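Local coordinates for protein thiosulfate sulfurtransferase (Pseudomonas aeruginosa, PDB 1YT8) that probably transfers sulfur from thiosulfate to cyanide, as rhodaneses do, and carries four rhodanese-like repeats in one chain, at residues 162-167 and 223-228. Sequence-based numbering, arbitrary orientation.
Sequences SIPGGI and IGWTLA
A chi1 of -160° turns W225 CG away from the backbone N and sends the indole off helix 221-227 toward I163. In I163, CG2 is the branch opposite the backbone N and CG1 lies beside that N (chi1 -54°), which places CG2 above the six-membered ring and CD1 above the CG end, on the same side of the indole. The pair belongs to a rhodanese-like domain, whose parallel sheet has strand order 1-5-4-2-3; here the helix following strand 215-218 meets the loop that leads into edge strand 167-168. CG2 of I163 makes a CH-pi contact over the face of the six-membered ring, 3.8 Å from its centroid and 8° off the normal. The other branch reaches the root of the indole, where I163 CD1 is 3.7 Å from W225 CG. L218 touches both residues and helix 134-142 packs on W225 through V137 and Q138; I163 and W225 are buried. The indole N-H is satisfied beyond this pair, by the carbonyl O of Q231. A type II turn from I163 to G166 is closed by G166 N bonding I163 O at 2.8 Å. At its second position P164 meets the indole obliquely, CD lying 3.7 Å from W225 CZ2.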
ATOM      1  N   SER A 162      13.767  -9.336 -12.671  1.00 12.91           N
ATOM      2  CA  SER A 162      14.774  -8.316 -12.424  1.00 12.36           C
ATOM      3  C   SER A 162      15.699  -8.071 -13.607  1.00 12.13           C
ATOM      4  O   SER A 162      15.787  -8.885 -14.532  1.00 12.00           O
ATOM      5  CB  SER A 162      15.606  -8.702 -11.197  1.00 14.24           C
ATOM      6  OG  SER A 162      16.102 -10.024 -11.325  1.00 13.60           O
ATOM      7  N   ILE A 163      16.386  -6.934 -13.566  1.00 12.15           N
ATOM      8  CA  ILE A 163      17.327  -6.555 -14.616  1.00 13.08           C
ATOM      9  C   ILE A 163      18.597  -7.380 -14.368  1.00 13.89           C
ATOM     10  O   ILE A 163      19.017  -7.545 -13.224  1.00 14.24           O
ATOM     11  CB  ILE A 163      17.660  -5.036 -14.528  1.00 13.66           C
ATOM     12  CG1 ILE A 163      16.366  -4.211 -14.544  1.00 12.09           C
ATOM     13  CG2 ILE A 163      18.590  -4.629 -15.672  1.00 11.42           C
ATOM     14  CD1 ILE A 163      15.492  -4.422 -15.787  1.00 12.56           C
ATOM     15  N   PRO A 164      19.216  -7.919 -15.433  1.00 15.24           N
ATOM     16  CA  PRO A 164      20.433  -8.728 -15.293  1.00 15.33           C
ATOM     17  C   PRO A 164      21.483  -8.138 -14.363  1.00 16.36           C
ATOM     18  O   PRO A 164      21.908  -6.995 -14.540  1.00 14.33           O
ATOM     19  CB  PRO A 164      20.939  -8.839 -16.729  1.00 16.39           C
ATOM     20  CG  PRO A 164      19.670  -8.899 -17.502  1.00 15.46           C
ATOM     21  CD  PRO A 164      18.826  -7.811 -16.849  1.00 13.66           C
ATOM     22  N   GLY A 165      21.899  -8.931 -13.377  1.00 14.01           N
ATOM     23  CA  GLY A 165      22.906  -8.484 -12.430  1.00 13.40           C
ATOM     24  C   GLY A 165      22.388  -7.550 -11.352  1.00 11.74           C
ATOM     25  O   GLY A 165      23.137  -7.150 -10.470  1.00 13.18           O
ATOM     26  N   GLY A 166      21.105  -7.209 -11.420  1.00 13.36           N
ATOM     27  CA  GLY A 166      20.519  -6.307 -10.441  1.00 12.64           C
ATOM     28  C   GLY A 166      20.631  -6.778  -9.002  1.00 13.30           C
ATOM     29  O   GLY A 166      20.633  -7.979  -8.720  1.00 13.87           O
ATOM     30  N   ILE A 167      20.713  -5.813  -8.090  1.00 14.56           N
ATOM     31  CA  ILE A 167      20.831  -6.076  -6.656  1.00 14.03           C
ATOM     32  C   ILE A 167      19.654  -5.424  -5.941  1.00 12.81           C
ATOM     33  O   ILE A 167      19.368  -4.252  -6.161  1.00 13.89           O
ATOM     34  CB  ILE A 167      22.138  -5.467  -6.100  1.00 14.37           C
ATOM     35  CG1 ILE A 167      23.336  -6.043  -6.861  1.00 13.72           C
ATOM     36  CG2 ILE A 167      22.246  -5.736  -4.592  1.00 14.84           C
ATOM     37  CD1 ILE A 167      24.632  -5.280  -6.656  1.00 16.41           C
ATOM     38  N   ILE A 223       9.604  -2.882 -17.319  1.00 12.09           N
ATOM     39  CA  ILE A 223       8.635  -2.734 -18.398  1.00 14.33           C
ATOM     40  C   ILE A 223       9.403  -2.297 -19.645  1.00 13.43           C
ATOM     41  O   ILE A 223       9.230  -2.859 -20.727  1.00 14.16           O
ATOM     42  CB  ILE A 223       7.567  -1.660 -18.056  1.00 13.70           C
ATOM     43  CG1 ILE A 223       6.550  -2.243 -17.072  1.00 14.82           C
ATOM     44  CG2 ILE A 223       6.875  -1.164 -19.329  1.00 14.44           C
ATOM     45  CD1 ILE A 223       5.484  -1.262 -16.593  1.00 13.57           C
ATOM     46  N   GLY A 224      10.260  -1.296 -19.471  1.00 14.79           N
ATOM     47  CA  GLY A 224      11.049  -0.790 -20.581  1.00 15.30           C
ATOM     48  C   GLY A 224      12.046  -1.810 -21.094  1.00 14.51           C
ATOM     49  O   GLY A 224      12.366  -1.830 -22.283  1.00 15.16           O
ATOM     50  N   TRP A 225      12.549  -2.648 -20.194  1.00 14.10           N
ATOM     51  CA  TRP A 225      13.510  -3.686 -20.558  1.00 15.07           C
ATOM     52  C   TRP A 225      12.819  -4.679 -21.499  1.00 15.52           C
ATOM     53  O   TRP A 225      13.373  -5.074 -22.523  1.00 16.39           O
ATOM     54  CB  TRP A 225      14.003  -4.397 -19.289  1.00 15.55           C
ATOM     55  CG  TRP A 225      15.298  -5.138 -19.456  1.00 12.91           C
ATOM     56  CD1 TRP A 225      15.457  -6.477 -19.682  1.00 15.07           C
ATOM     57  CD2 TRP A 225      16.620  -4.579 -19.413  1.00 14.20           C
ATOM     58  NE1 TRP A 225      16.797  -6.787 -19.781  1.00 13.39           N
ATOM     59  CE2 TRP A 225      17.532  -5.641 -19.619  1.00 13.12           C
ATOM     60  CE3 TRP A 225      17.123  -3.283 -19.221  1.00 13.56           C
ATOM     61  CZ2 TRP A 225      18.919  -5.446 -19.637  1.00 14.44           C
ATOM     62  CZ3 TRP A 225      18.504  -3.089 -19.239  1.00 11.97           C
ATOM     63  CH2 TRP A 225      19.385  -4.167 -19.446  1.00 16.55           C
ATOM     64  N   THR A 226      11.598  -5.066 -21.147  1.00 15.56           N
ATOM     65  CA  THR A 226      10.824  -5.994 -21.962  1.00 16.86           C
ATOM     66  C   THR A 226      10.448  -5.349 -23.292  1.00 17.09           C
ATOM     67  O   THR A 226      10.587  -5.966 -24.349  1.00 16.46           O
ATOM     68  CB  THR A 226       9.536  -6.426 -21.231  1.00 16.48           C
ATOM     69  OG1 THR A 226       9.890  -7.124 -20.035  1.00 19.95           O
ATOM     70  CG2 THR A 226       8.686  -7.330 -22.114  1.00 19.01           C
ATOM     71  N   LEU A 227       9.983  -4.104 -23.242  1.00 16.52           N
ATOM     72  CA  LEU A 227       9.593  -3.398 -24.458  1.00 17.28           C
ATOM     73  C   LEU A 227      10.779  -3.230 -25.404  1.00 18.73           C
ATOM     74  O   LEU A 227      10.605  -3.142 -26.620  1.00 19.80           O
ATOM     75  CB  LEU A 227       9.003  -2.025 -24.115  1.00 18.06           C
ATOM     76  CG  LEU A 227       7.703  -2.024 -23.305  1.00 18.04           C
ATOM     77  CD1 LEU A 227       7.292  -0.586 -22.996  1.00 17.45           C
ATOM     78  CD2 LEU A 227       6.609  -2.744 -24.079  1.00 18.46           C
ATOM     79  N   ALA A 228      11.983  -3.190 -24.843  1.00 18.16           N
ATOM     80  CA  ALA A 228      13.195  -3.045 -25.643  1.00 18.77           C
ATOM     81  C   ALA A 228      13.605  -4.398 -26.219  1.00 18.69           C
ATOM     82  O   ALA A 228      14.567  -4.495 -26.988  1.00 19.70           O
ATOM     83  CB  ALA A 228      14.322  -2.473 -24.787  1.00 19.49           C
TER